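Local atomic coordinates of CCHC-type domain-containing protein (Trypanosoma brucei brucei, PDB entry 7C45), a protein that trims guide RNA as an RNase D-type ribonuclease, probably a 3'-5' exonuclease, and binds a uridine-rich RNA strand partly through zinc knuckles. Residues D123-F128 / N139-M144; T129-K134 / V208-V213; A279-C284 / R292-K297. All coordinates share one frame; numbering follows the deposited sequence.

Interaction 1: residues D123-F128 / N139-M144; sequences DLQVFF and NRRSGM. With nucleotides of chain B.
The guanidinium of Arg-141 is met at its edge: OE1 of Gln-125 lies in its plane, 2.8 Å from NH1, and a water in the same plane joins NH1 to OD2 of Asp-123. The bond from NH1 is in the carbonyl plane of the Gln-125 amide too, although the two flat groups are turned 60° apart. The guanidinium of Arg-140 instead lies with one face over the uracil of U6 of chain B. Both branches of the Gln-125 amide are used, because CG anti to the backbone N (chi1 -172°) and an extended chain carry it across the Arg-141 side chain at about a right angle. Its NE2 donates to Ser-142 O (2.9 Å), from above that carbonyl's plane, and to O2' of U8 of chain B (2.8 Å). OG of Ser-142 accepts from N3 of U6 (2.7 Å). Further out, Asp-237 and the Glu-242 carbonyl hold the rest of the Arg-141 guanidinium, while Cys-103 N binds OD2 of Asp-123. OD1 of Asp-123 caps helix 124-136, accepting from Val-126 N at 3.3 Å. A capped helix start and the loop before helix 144-152 thus form an RNA-binding surface of the exonuclease domain, with Gln-125 bonded to a ribose hydroxyl and Ser-142 to a base.

Interaction 2: residues T129-K134 / V208-V213; sequences TAIQWK and VPVDVV
Val-210 and Ile-131, with 64 and 63 Å² buried, form the centre of this contact between helix 124-136 and the chain leading into helix 212-226. Val-210 points at the helix and sets both methyls against it: CG1 faces CB of Ala-130, while CG2, anti to its own carbonyl carbon, rests against the helix backbone, 3.8 Å from Ile-131 CA and 3.7 Å from Ala-130 O. Ile-131 crosses Val-210 obliquely, its CG1 4.0 Å from Val-210 CG2. Its extended branch (chi2 170°) then carries CD1 on to CG1 of Val-208, 3.7 Å away and met at about a right angle. The other branch, CG2, brushes the ring of Pro-209 more loosely. Pro-209 itself, at 52 Å², is met chiefly by Lys-134, whose aliphatic chain slides past Val-210 in the opposite direction and brings CD and CE each to 3.1 Å from Pro-209 O. Behind the interface, Ile-252 packs on Ala-130 and Val-210, and Phe-127 of the same helix reaches Val-208 and Val-212. No hydrogen bond joins the two segments. The contact therefore relies on aliphatic side chains packing together, with the lysine's methylenes closing on the Pro-209 carbonyl at the exposed border.

Interaction 3: residues A279-C284 / R292-K297; sequences AKCSFC and RNCFKK. With ZN (zinc ion), chain D; nucleotides of chain B.
Three thiolates converge on one zinc ion, Cys-281 and Cys-284 from one side and Cys-294 from the other, at 2.4, 2.3 and 2.3 Å between SG and ZN; His-289 completes the site. Cys-281 and Cys-294 reach inward alike, SG anti to the backbone N, whereas SG of Cys-284 takes the crowded place between N and the carbonyl carbon (chi1 71°). Backbone amides grip two of the sulfurs: Cys-284 N donates to SG of Cys-281, and Lys-297 N to SG of Cys-294, each with a weaker second bond from the residue before. Such donors probably soften the thiolate charge. Beside the metal, the Phe-283 ring lies under Lys-297, whose CB sits over the ring centre in a CH-pi contact, 3.6 Å from the centroid and 12° off the normal. The extended lysine chain crosses the ring obliquely, and a water joins its NZ to OG of Ser-282. Lys-296 meets the same ring at about a right angle through CB. On the RNA side, the uracil of U2 of chain B covers one face of the Phe-295 ring, N3 over its centre. Phe-295 N donates to O4 of that uracil, and N3 donates to Asn-293 O (2.7 Å). This CCHC zinc knuckle lies beyond helix 272-275 and is built of loops and turns; Arg-292 places it beside helix 144-152, through a cation-pi contact with Tyr-146 and a hydrogen bond between its carbonyl O and NZ of Lys-149.

Interactions 1 and 2 share helix 124-136, using its first turns and its later part, and their centres lie 10 Å apart. They touch where OG1 of Thr-129 is 2.7 Å from Arg-140 O, a probable hydrogen bond, and where Phe-127 packs on Val-212. Along the chain they cross: segment 139-144 of interaction 1 follows 129-134 and precedes 208-213. Interaction 3 comes later, in the zinc knuckle, its centre 25 and 27 Å from those of interactions 1 and 2 and touching neither. The RNA of chain B relates the distant sites, with U1, U2 and U5 at interaction 3 and U6, U8 and U9 at interaction 1, so knuckle and exonuclease domain hold successive parts of one strand.

Interaction 1: residues D123-F128 / N139-M144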
loop_
_atom_site.group_PDB
_atom_site.type_symbol
_atom_site.label_atom_id
_atom_site.label_comp_id
_atom_site.label_asym_id
_atom_site.label_seq_id
_atom_site.Cartn_x
_atom_site.Cartn_y
_atom_site.Cartn_z
ATOM N N ASP A 123 3.935 -5.898 -2.698
ATOM C CA ASP A 123 3.265 -4.615 -2.874
ATOM C C ASP A 123 1.777 -4.892 -3.050
ATOM O O ASP A 123 1.356 -5.464 -4.060
ATOM C CB ASP A 123 3.856 -3.872 -4.070
ATOM C CG ASP A 123 3.263 -2.489 -4.267
ATOM O OD1 ASP A 123 2.123 -2.225 -3.880
ATOM O OD2 ASP A 123 3.983 -1.648 -4.845
ATOM N N LEU A 124 0.982 -4.518 -2.055
ATOM C CA LEU A 124 -0.429 -4.897 -2.091
ATOM C C LEU A 124 -1.210 -4.090 -3.123
ATOM O O LEU A 124 -2.241 -4.560 -3.630
ATOM C CB LEU A 124 -1.047 -4.743 -0.708
ATOM C CG LEU A 124 -0.517 -5.706 0.356
ATOM C CD1 LEU A 124 -1.345 -5.539 1.634
ATOM C CD2 LEU A 124 -0.502 -7.174 -0.117
ATOM N N GLN A 125 -0.762 -2.876 -3.444
ATOM C CA GLN A 125 -1.401 -2.162 -4.548
ATOM C C GLN A 125 -1.222 -2.927 -5.843
ATOM O O GLN A 125 -2.179 -3.109 -6.609
ATOM C CB GLN A 125 -0.817 -0.757 -4.697
ATOM C CG GLN A 125 -1.564 0.105 -5.702
ATOM C CD GLN A 125 -0.846 1.412 -6.000
ATOM O OE1 GLN A 125 0.300 1.411 -6.416
ATOM N NE2 GLN A 125 -1.519 2.531 -5.751
ATOM N N VAL A 126 0.007 -3.390 -6.097
ATOM C CA VAL A 126 0.288 -4.227 -7.265
ATOM C C VAL A 126 -0.556 -5.505 -7.225
ATOM O O VAL A 126 -1.098 -5.933 -8.255
ATOM C CB VAL A 126 1.792 -4.535 -7.357
ATOM C CG1 VAL A 126 2.084 -5.495 -8.481
ATOM C CG2 VAL A 126 2.576 -3.237 -7.588
ATOM N N PHE A 127 -0.665 -6.134 -6.044
ATOM C CA PHE A 127 -1.525 -7.312 -5.884
ATOM C C PHE A 127 -2.937 -7.015 -6.381
ATOM O O PHE A 127 -3.499 -7.760 -7.198
ATOM C CB PHE A 127 -1.547 -7.756 -4.413
ATOM C CG PHE A 127 -1.712 -9.260 -4.210
ATOM C CD1 PHE A 127 -2.624 -9.977 -4.948
ATOM C CD2 PHE A 127 -0.925 -9.933 -3.296
ATOM C CE1 PHE A 127 -2.787 -11.361 -4.759
ATOM C CE2 PHE A 127 -1.049 -11.318 -3.104
ATOM C CZ PHE A 127 -1.986 -12.027 -3.847
ATOM N N PHE A 128 -3.511 -5.907 -5.925
ATOM C CA PHE A 128 -4.869 -5.568 -6.341
ATOM C C PHE A 128 -4.932 -5.312 -7.838
ATOM O O PHE A 128 -5.859 -5.774 -8.512
ATOM C CB PHE A 128 -5.385 -4.359 -5.571
ATOM C CG PHE A 128 -6.849 -4.064 -5.813
ATOM C CD1 PHE A 128 -7.827 -4.797 -5.157
ATOM C CD2 PHE A 128 -7.237 -3.079 -6.694
ATOM C CE1 PHE A 128 -9.167 -4.535 -5.377
ATOM C CE2 PHE A 128 -8.579 -2.806 -6.911
ATOM C CZ PHE A 128 -9.539 -3.527 -6.251
ATOM N N ASN A 139 -4.945 -2.370 -15.810
ATOM C CA ASN A 139 -3.642 -2.173 -15.172
ATOM C C ASN A 139 -3.577 -0.907 -14.315
ATOM O O ASN A 139 -2.488 -0.463 -13.966
ATOM C CB ASN A 139 -2.518 -2.149 -16.210
ATOM C CG ASN A 139 -2.487 -0.864 -17.015
ATOM O OD1 ASN A 139 -3.527 -0.243 -17.253
ATOM N ND2 ASN A 139 -1.285 -0.453 -17.428
ATOM N N ARG A 140 -4.715 -0.345 -13.953
ATOM C CA ARG A 140 -4.763 0.838 -13.102
ATOM C C ARG A 140 -4.238 0.555 -11.692
ATOM O O ARG A 140 -4.533 -0.478 -11.096
ATOM C CB ARG A 140 -6.204 1.325 -13.028
ATOM C CG ARG A 140 -6.478 2.513 -12.152
ATOM C CD ARG A 140 -7.933 2.905 -12.309
ATOM N NE ARG A 140 -8.213 4.237 -11.792
ATOM C CZ ARG A 140 -9.305 4.929 -12.091
ATOM N NH1 ARG A 140 -9.490 6.136 -11.578
ATOM N NH2 ARG A 140 -10.210 4.410 -12.911
ATOM N N ARG A 141 -3.489 1.508 -11.150
ATOM C CA ARG A 141 -3.166 1.537 -9.728
ATOM C C ARG A 141 -4.248 2.317 -8.995
ATOM O O ARG A 141 -4.453 3.506 -9.260
ATOM C CB ARG A 141 -1.804 2.185 -9.475
ATOM C CG ARG A 141 -0.613 1.412 -9.981
ATOM C CD ARG A 141 0.672 2.201 -9.665
ATOM N NE ARG A 141 1.874 1.539 -10.157
ATOM C CZ ARG A 141 2.602 0.699 -9.430
ATOM N NH1 ARG A 141 2.263 0.439 -8.163
ATOM N NH2 ARG A 141 3.667 0.143 -9.956
ATOM N N SER A 142 -4.915 1.662 -8.064
ATOM C CA SER A 142 -5.941 2.318 -7.274
ATOM C C SER A 142 -5.362 2.794 -5.952
ATOM O O SER A 142 -4.411 2.218 -5.425
ATOM C CB SER A 142 -7.127 1.383 -7.041
ATOM O OG SER A 142 -7.761 1.145 -8.282
ATOM N N GLY A 143 -5.926 3.879 -5.444
ATOM C CA GLY A 143 -5.487 4.427 -4.181
ATOM C C GLY A 143 -5.954 3.569 -3.012
ATOM O O GLY A 143 -6.820 2.714 -3.130
ATOM N N MET A 144 -5.365 3.842 -1.851
ATOM C CA MET A 144 -5.642 3.062 -0.652
ATOM C C MET A 144 -7.127 3.045 -0.305
ATOM O O MET A 144 -7.663 2.015 0.118
ATOM C CB MET A 144 -4.825 3.637 0.507
ATOM C CG MET A 144 -5.096 3.045 1.851
ATOM S SD MET A 144 -4.603 1.328 2.004
ATOM C CE MET A 144 -2.848 1.525 2.323
ATOM P P U B 6 -14.510 7.934 -10.910
ATOM O OP1 U B 6 -14.708 9.375 -10.670
ATOM O OP2 U B 6 -13.838 7.484 -12.145
ATOM O "O5'" U B 6 -13.681 7.315 -9.711
ATOM C "C5'" U B 6 -14.098 7.473 -8.367
ATOM C "C4'" U B 6 -12.940 7.257 -7.424
ATOM O "O4'" U B 6 -12.576 5.853 -7.430
ATOM C "C3'" U B 6 -11.661 8.022 -7.767
ATOM O "O3'" U B 6 -10.982 8.309 -6.555
ATOM C "C2'" U B 6 -10.856 6.988 -8.545
ATOM O "O2'" U B 6 -9.459 7.180 -8.552
ATOM C "C1'" U B 6 -11.222 5.712 -7.808
ATOM N N1 U B 6 -11.097 4.506 -8.625
ATOM C C2 U B 6 -10.030 3.683 -8.349
ATOM O O2 U B 6 -9.208 3.922 -7.479
ATOM N N3 U B 6 -9.960 2.548 -9.113
ATOM C C4 U B 6 -10.822 2.192 -10.116
ATOM O O4 U B 6 -10.610 1.138 -10.724
ATOM C C5 U B 6 -11.893 3.114 -10.349
ATOM C C6 U B 6 -12.004 4.225 -9.622
ATOM P P U B 8 -4.900 8.474 -7.895
ATOM O OP1 U B 8 -4.511 9.623 -8.741
ATOM O OP2 U B 8 -6.018 7.613 -8.357
ATOM O "O5'" U B 8 -3.574 7.652 -7.636
ATOM C "C5'" U B 8 -3.603 6.250 -7.469
ATOM C "C4'" U B 8 -2.231 5.733 -7.155
ATOM O "O4'" U B 8 -1.327 6.066 -8.234
ATOM C "C3'" U B 8 -1.557 6.304 -5.919
ATOM O "O3'" U B 8 -2.004 5.669 -4.739
ATOM C "C2'" U B 8 -0.084 6.068 -6.214
ATOM O "O2'" U B 8 0.264 4.703 -5.991
ATOM C "C1'" U B 8 -0.043 6.318 -7.722
ATOM N N1 U B 8 0.296 7.718 -8.074
ATOM C C2 U B 8 1.621 8.067 -8.068
ATOM O O2 U B 8 2.491 7.288 -7.736
ATOM N N3 U B 8 1.871 9.374 -8.434
ATOM C C4 U B 8 0.910 10.293 -8.824
ATOM O O4 U B 8 1.247 11.437 -9.144
ATOM C C5 U B 8 -0.440 9.826 -8.826
ATOM C C6 U B 8 -0.697 8.570 -8.462
ATOM P P U B 9 -2.005 6.458 -3.339
ATOM O OP1 U B 9 -2.587 5.519 -2.349
ATOM O OP2 U B 9 -2.649 7.767 -3.592
ATOM O "O5'" U B 9 -0.460 6.720 -3.069
ATOM C "C5'" U B 9 0.362 5.765 -2.407
ATOM C "C4'" U B 9 1.821 6.179 -2.316
ATOM O "O4'" U B 9 2.347 6.567 -3.605
ATOM C "C3'" U B 9 2.166 7.357 -1.419
ATOM O "O3'" U B 9 2.177 7.016 -0.054
ATOM C "C2'" U B 9 3.526 7.793 -1.950
ATOM O "O2'" U B 9 4.572 6.950 -1.480
ATOM C "C1'" U B 9 3.350 7.546 -3.443
ATOM N N1 U B 9 2.934 8.768 -4.153
ATOM C C2 U B 9 3.897 9.749 -4.394
ATOM O O2 U B 9 5.061 9.662 -4.058
ATOM N N3 U B 9 3.451 10.862 -5.054
ATOM C C4 U B 9 2.162 11.097 -5.488
ATOM O O4 U B 9 1.915 12.153 -6.067
ATOM C C5 U B 9 1.229 10.045 -5.198
ATOM C C6 U B 9 1.632 8.940 -4.554
HETATM O O HOH W 1 4.835 -0.898 -7.315
HETATM O O HOH W 2 -4.344 -1.078 -7.476
#

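Interaction 2: residues T129-K134 / V208-V213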
loop_
_atom_site.group_PDB
_atom_site.type_symbol
_atom_site.label_atom_id
_atom_site.label_comp_id
_atom_site.label_asym_id
_atom_site.label_seq_id
_atom_site.Cartn_x
_atom_site.Cartn_y
_atom_site.Cartn_z
ATOM N N THR A 129 -3.948 -4.590 -8.385
ATOM C CA THR A 129 -3.928 -4.391 -9.833
ATOM C C THR A 129 -3.820 -5.717 -10.576
ATOM O O THR A 129 -4.508 -5.921 -11.579
ATOM C CB THR A 129 -2.788 -3.448 -10.222
ATOM O OG1 THR A 129 -3.051 -2.176 -9.641
ATOM C CG2 THR A 129 -2.714 -3.299 -11.740
ATOM N N ALA A 130 -2.987 -6.648 -10.085
ATOM C CA ALA A 130 -2.795 -7.919 -10.779
ATOM C C ALA A 130 -4.097 -8.699 -10.854
ATOM O O ALA A 130 -4.364 -9.385 -11.849
ATOM C CB ALA A 130 -1.721 -8.751 -10.071
ATOM N N ILE A 131 -4.916 -8.582 -9.817
ATOM C CA ILE A 131 -6.237 -9.207 -9.823
ATOM C C ILE A 131 -7.098 -8.586 -10.912
ATOM O O ILE A 131 -7.721 -9.292 -11.715
ATOM C CB ILE A 131 -6.886 -9.077 -8.436
ATOM C CG1 ILE A 131 -6.123 -9.948 -7.424
ATOM C CG2 ILE A 131 -8.387 -9.438 -8.470
ATOM C CD1 ILE A 131 -6.529 -9.725 -5.980
ATOM N N GLN A 132 -7.136 -7.251 -10.965
ATOM C CA GLN A 132 -7.897 -6.591 -12.028
ATOM C C GLN A 132 -7.361 -6.930 -13.403
ATOM O O GLN A 132 -8.132 -6.993 -14.365
ATOM C CB GLN A 132 -7.886 -5.071 -11.859
ATOM C CG GLN A 132 -8.242 -4.650 -10.475
ATOM C CD GLN A 132 -9.457 -5.361 -9.956
ATOM O OE1 GLN A 132 -10.508 -5.412 -10.611
ATOM N NE2 GLN A 132 -9.327 -5.930 -8.788
ATOM N N TRP A 133 -6.050 -7.105 -13.524
ATOM C CA TRP A 133 -5.465 -7.495 -14.796
ATOM C C TRP A 133 -5.929 -8.886 -15.205
ATOM O O TRP A 133 -6.360 -9.091 -16.345
ATOM C CB TRP A 133 -3.938 -7.448 -14.705
ATOM C CG TRP A 133 -3.272 -7.993 -15.918
ATOM C CD1 TRP A 133 -2.682 -9.220 -16.072
ATOM C CD2 TRP A 133 -3.185 -7.343 -17.176
ATOM N NE1 TRP A 133 -2.201 -9.348 -17.354
ATOM C CE2 TRP A 133 -2.501 -8.216 -18.048
ATOM C CE3 TRP A 133 -3.600 -6.105 -17.642
ATOM C CZ2 TRP A 133 -2.235 -7.875 -19.367
ATOM C CZ3 TRP A 133 -3.329 -5.772 -18.939
ATOM C CH2 TRP A 133 -2.667 -6.657 -19.794
ATOM N N LYS A 134 -5.808 -9.867 -14.302
ATOM C CA LYS A 134 -6.193 -11.235 -14.634
ATOM C C LYS A 134 -7.671 -11.329 -15.004
ATOM O O LYS A 134 -8.042 -12.072 -15.916
ATOM C CB LYS A 134 -5.892 -12.175 -13.466
ATOM C CG LYS A 134 -6.343 -13.593 -13.693
ATOM C CD LYS A 134 -5.739 -14.522 -12.676
ATOM C CE LYS A 134 -6.108 -15.959 -12.980
ATOM N NZ LYS A 134 -5.281 -16.406 -14.131
ATOM N N VAL A 208 -8.426 -16.029 -3.788
ATOM C CA VAL A 208 -7.906 -14.906 -4.578
ATOM C C VAL A 208 -7.302 -15.517 -5.836
ATOM O O VAL A 208 -6.535 -16.472 -5.724
ATOM C CB VAL A 208 -6.889 -14.072 -3.775
ATOM C CG1 VAL A 208 -6.102 -13.110 -4.673
ATOM C CG2 VAL A 208 -7.609 -13.282 -2.721
ATOM N N PRO A 209 -7.601 -15.009 -7.032
ATOM C CA PRO A 209 -7.228 -15.708 -8.271
ATOM C C PRO A 209 -5.825 -15.442 -8.807
ATOM O O PRO A 209 -5.501 -15.930 -9.899
ATOM C CB PRO A 209 -8.271 -15.173 -9.251
ATOM C CG PRO A 209 -8.500 -13.801 -8.805
ATOM C CD PRO A 209 -8.383 -13.798 -7.313
ATOM N N VAL A 210 -5.001 -14.668 -8.105
ATOM C CA VAL A 210 -3.604 -14.471 -8.463
ATOM C C VAL A 210 -2.738 -15.039 -7.347
ATOM O O VAL A 210 -3.065 -14.884 -6.170
ATOM C CB VAL A 210 -3.303 -12.978 -8.700
ATOM C CG1 VAL A 210 -1.850 -12.784 -9.074
ATOM C CG2 VAL A 210 -4.203 -12.463 -9.815
ATOM N N ASP A 211 -1.653 -15.716 -7.728
ATOM C CA ASP A 211 -0.759 -16.370 -6.775
ATOM C C ASP A 211 0.121 -15.347 -6.066
ATOM O O ASP A 211 0.674 -14.451 -6.702
ATOM C CB ASP A 211 0.136 -17.384 -7.505
ATOM C CG ASP A 211 -0.641 -18.545 -8.115
ATOM O OD1 ASP A 211 -1.571 -19.042 -7.457
ATOM O OD2 ASP A 211 -0.304 -18.967 -9.250
ATOM N N VAL A 212 0.261 -15.485 -4.743
ATOM C CA VAL A 212 1.094 -14.543 -4.004
ATOM C C VAL A 212 2.538 -14.593 -4.491
ATOM O O VAL A 212 3.211 -13.564 -4.547
ATOM C CB VAL A 212 0.989 -14.810 -2.494
ATOM C CG1 VAL A 212 -0.458 -14.819 -2.074
ATOM C CG2 VAL A 212 1.585 -16.126 -2.161
ATOM N N VAL A 213 3.022 -15.767 -4.888
ATOM C CA VAL A 213 4.398 -15.888 -5.363
ATOM C C VAL A 213 4.601 -15.059 -6.633
ATOM O O VAL A 213 5.636 -14.399 -6.811
ATOM C CB VAL A 213 4.741 -17.366 -5.606
ATOM C CG1 VAL A 213 6.025 -17.463 -6.349
ATOM C CG2 VAL A 213 4.850 -18.117 -4.301
#

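Interaction 3: residues A279-C284 / R292-K297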
loop_
_atom_site.group_PDB
_atom_site.type_symbol
_atom_site.label_atom_id
_atom_site.label_comp_id
_atom_site.label_asym_id
_atom_site.label_seq_id
_atom_site.Cartn_x
_atom_site.Cartn_y
_atom_site.Cartn_z
ATOM N N ALA A 279 -30.602 -4.763 -14.899
ATOM C CA ALA A 279 -29.945 -4.856 -13.602
ATOM C C ALA A 279 -30.412 -3.739 -12.673
ATOM O O ALA A 279 -30.864 -2.677 -13.112
ATOM C CB ALA A 279 -28.431 -4.806 -13.766
ATOM N N LYS A 280 -30.310 -3.988 -11.366
ATOM C CA LYS A 280 -30.696 -2.997 -10.374
ATOM C C LYS A 280 -29.711 -3.012 -9.211
ATOM O O LYS A 280 -29.079 -4.030 -8.925
ATOM C CB LYS A 280 -32.124 -3.256 -9.862
ATOM C CG LYS A 280 -33.155 -3.538 -10.960
ATOM C CD LYS A 280 -34.573 -3.542 -10.420
ATOM C CE LYS A 280 -34.678 -4.417 -9.189
ATOM N NZ LYS A 280 -34.163 -5.790 -9.454
ATOM N N CYS A 281 -29.601 -1.876 -8.528
ATOM C CA CYS A 281 -28.799 -1.814 -7.312
ATOM C C CYS A 281 -29.328 -2.816 -6.293
ATOM O O CYS A 281 -30.519 -2.815 -5.980
ATOM C CB CYS A 281 -28.837 -0.412 -6.718
ATOM S SG CYS A 281 -27.979 -0.326 -5.151
ATOM N N SER A 282 -28.451 -3.679 -5.790
ATOM C CA SER A 282 -28.915 -4.710 -4.851
ATOM C C SER A 282 -29.312 -4.128 -3.497
ATOM O O SER A 282 -30.000 -4.801 -2.714
ATOM C CB SER A 282 -27.849 -5.778 -4.681
ATOM O OG SER A 282 -26.694 -5.269 -4.090
ATOM N N PHE A 283 -28.906 -2.894 -3.206
ATOM C CA PHE A 283 -29.314 -2.245 -1.959
ATOM C C PHE A 283 -30.689 -1.593 -2.117
ATOM O O PHE A 283 -31.668 -2.042 -1.524
ATOM C CB PHE A 283 -28.256 -1.223 -1.517
ATOM C CG PHE A 283 -28.494 -0.664 -0.137
ATOM C CD1 PHE A 283 -28.116 -1.370 0.982
ATOM C CD2 PHE A 283 -29.166 0.534 0.031
ATOM C CE1 PHE A 283 -28.336 -0.862 2.249
ATOM C CE2 PHE A 283 -29.405 1.041 1.280
ATOM C CZ PHE A 283 -28.994 0.342 2.397
ATOM N N CYS A 284 -30.778 -0.520 -2.903
ATOM C CA CYS A 284 -32.002 0.271 -2.983
ATOM C C CYS A 284 -32.931 -0.144 -4.106
ATOM O O CYS A 284 -34.056 0.372 -4.181
ATOM C CB CYS A 284 -31.658 1.749 -3.162
ATOM S SG CYS A 284 -30.992 2.109 -4.814
ATOM N N ARG A 292 -22.107 -1.000 -4.827
ATOM C CA ARG A 292 -20.819 -0.434 -4.406
ATOM C C ARG A 292 -20.813 1.089 -4.493
ATOM O O ARG A 292 -20.060 1.746 -3.769
ATOM C CB ARG A 292 -19.691 -1.024 -5.265
ATOM C CG ARG A 292 -18.284 -0.860 -4.688
ATOM C CD ARG A 292 -17.202 -1.033 -5.760
ATOM N NE ARG A 292 -15.851 -0.874 -5.207
ATOM C CZ ARG A 292 -15.300 0.300 -4.905
ATOM N NH1 ARG A 292 -15.985 1.424 -5.100
ATOM N NH2 ARG A 292 -14.069 0.359 -4.396
ATOM N N ASN A 293 -21.649 1.664 -5.366
ATOM C CA ASN A 293 -21.712 3.109 -5.576
ATOM C C ASN A 293 -23.073 3.681 -5.183
ATOM O O ASN A 293 -23.411 4.799 -5.570
ATOM C CB ASN A 293 -21.383 3.453 -7.032
ATOM C CG ASN A 293 -20.418 4.623 -7.155
ATOM O OD1 ASN A 293 -19.212 4.445 -7.100
ATOM N ND2 ASN A 293 -20.951 5.819 -7.336
ATOM N N CYS A 294 -23.857 2.940 -4.406
ATOM C CA CYS A 294 -25.171 3.412 -4.002
ATOM C C CYS A 294 -25.047 4.526 -2.966
ATOM O O CYS A 294 -24.404 4.348 -1.930
ATOM C CB CYS A 294 -25.996 2.250 -3.435
ATOM S SG CYS A 294 -27.605 2.722 -2.806
ATOM N N PHE A 295 -25.672 5.675 -3.253
ATOM C CA PHE A 295 -25.663 6.804 -2.329
ATOM C C PHE A 295 -26.510 6.551 -1.078
ATOM O O PHE A 295 -26.310 7.225 -0.057
ATOM C CB PHE A 295 -26.146 8.064 -3.057
ATOM C CG PHE A 295 -25.310 8.435 -4.264
ATOM C CD1 PHE A 295 -23.967 8.106 -4.321
ATOM C CD2 PHE A 295 -25.869 9.122 -5.327
ATOM C CE1 PHE A 295 -23.188 8.472 -5.426
ATOM C CE2 PHE A 295 -25.109 9.478 -6.436
ATOM C CZ PHE A 295 -23.774 9.165 -6.486
ATOM N N LYS A 296 -27.401 5.577 -1.121
ATOM C CA LYS A 296 -28.211 5.240 0.056
ATOM C C LYS A 296 -27.396 4.376 0.998
ATOM O O LYS A 296 -27.388 4.588 2.173
ATOM C CB LYS A 296 -29.443 4.485 -0.327
ATOM C CG LYS A 296 -30.305 5.158 -1.341
ATOM C CD LYS A 296 -30.391 6.622 -1.072
ATOM C CE LYS A 296 -31.803 7.082 -1.189
ATOM N NZ LYS A 296 -32.184 7.968 -2.270
ATOM N N LYS A 297 -26.754 3.378 0.434
ATOM C CA LYS A 297 -25.894 2.507 1.218
ATOM C C LYS A 297 -24.659 3.241 1.696
ATOM O O LYS A 297 -24.165 2.965 2.788
ATOM C CB LYS A 297 -25.490 1.292 0.383
ATOM C CG LYS A 297 -24.802 0.185 1.155
ATOM C CD LYS A 297 -24.647 -1.056 0.269
ATOM C CE LYS A 297 -24.141 -2.275 1.077
ATOM N NZ LYS A 297 -23.989 -3.530 0.253
HETATM ZN ZN ZN D . -28.712 1.931 -4.714
ATOM P P U B 2 -29.365 8.805 -12.122
ATOM O OP1 U B 2 -29.644 9.102 -13.544
ATOM O OP2 U B 2 -30.034 7.665 -11.456
ATOM O "O5'" U B 2 -27.805 8.596 -11.976
ATOM C "C5'" U B 2 -26.880 9.608 -12.329
ATOM C "C4'" U B 2 -25.478 9.078 -12.186
ATOM O "O4'" U B 2 -25.200 8.888 -10.767
ATOM C "C3'" U B 2 -25.243 7.721 -12.859
ATOM O "O3'" U B 2 -23.930 7.663 -13.384
ATOM C "C2'" U B 2 -25.360 6.729 -11.701
ATOM O "O2'" U B 2 -24.610 5.544 -11.870
ATOM C "C1'" U B 2 -24.834 7.547 -10.522
ATOM N N1 U B 2 -25.442 7.146 -9.247
ATOM C C2 U B 2 -24.615 6.487 -8.371
ATOM O O2 U B 2 -23.450 6.290 -8.633
ATOM N N3 U B 2 -25.207 6.104 -7.186
ATOM C C4 U B 2 -26.530 6.294 -6.830
ATOM O O4 U B 2 -26.933 5.900 -5.724
ATOM C C5 U B 2 -27.322 6.971 -7.812
ATOM C C6 U B 2 -26.769 7.356 -8.966
ATOM P P U B 5 -15.437 1.795 -12.912
ATOM O OP1 U B 5 -14.059 1.822 -13.449
ATOM O OP2 U B 5 -15.769 0.843 -11.822
ATOM O "O5'" U B 5 -15.854 3.214 -12.329
ATOM C "C5'" U B 5 -15.847 4.374 -13.147
ATOM C "C4'" U B 5 -16.494 5.546 -12.448
ATOM O "O4'" U B 5 -17.930 5.337 -12.409
ATOM C "C3'" U B 5 -16.054 5.802 -11.002
ATOM O "O3'" U B 5 -15.940 7.208 -10.783
ATOM C "C2'" U B 5 -17.235 5.279 -10.187
ATOM O "O2'" U B 5 -17.381 5.922 -8.948
ATOM C "C1'" U B 5 -18.406 5.593 -11.115
ATOM N N1 U B 5 -19.613 4.778 -10.897
ATOM C C2 U B 5 -20.812 5.443 -10.786
ATOM O O2 U B 5 -20.912 6.656 -10.862
ATOM N N3 U B 5 -21.899 4.647 -10.589
ATOM C C4 U B 5 -21.894 3.283 -10.489
ATOM O O4 U B 5 -22.955 2.718 -10.290
ATOM C C5 U B 5 -20.612 2.660 -10.613
ATOM C C6 U B 5 -19.532 3.415 -10.808
ATOM O "O5'" U B 1 -32.833 9.123 -9.520
ATOM C "C5'" U B 1 -32.663 10.368 -10.179
ATOM C "C4'" U B 1 -31.344 11.020 -9.834
ATOM O "O4'" U B 1 -31.318 11.420 -8.446
ATOM C "C3'" U B 1 -30.083 10.184 -9.997
ATOM O "O3'" U B 1 -29.647 10.171 -11.337
ATOM C "C2'" U B 1 -29.076 10.896 -9.084
ATOM O "O2'" U B 1 -28.444 11.953 -9.789
ATOM C "C1'" U B 1 -29.978 11.516 -8.012
ATOM N N1 U B 1 -29.841 10.959 -6.644
ATOM C C2 U B 1 -29.866 9.603 -6.370
ATOM O O2 U B 1 -29.989 8.730 -7.212
ATOM N N3 U B 1 -29.756 9.294 -5.032
ATOM C C4 U B 1 -29.628 10.176 -3.976
ATOM O O4 U B 1 -29.521 9.755 -2.829
ATOM C C5 U B 1 -29.607 11.553 -4.339
ATOM C C6 U B 1 -29.708 11.877 -5.624
HETATM O O HOH W 3 -26.252 -4.384 -1.292
#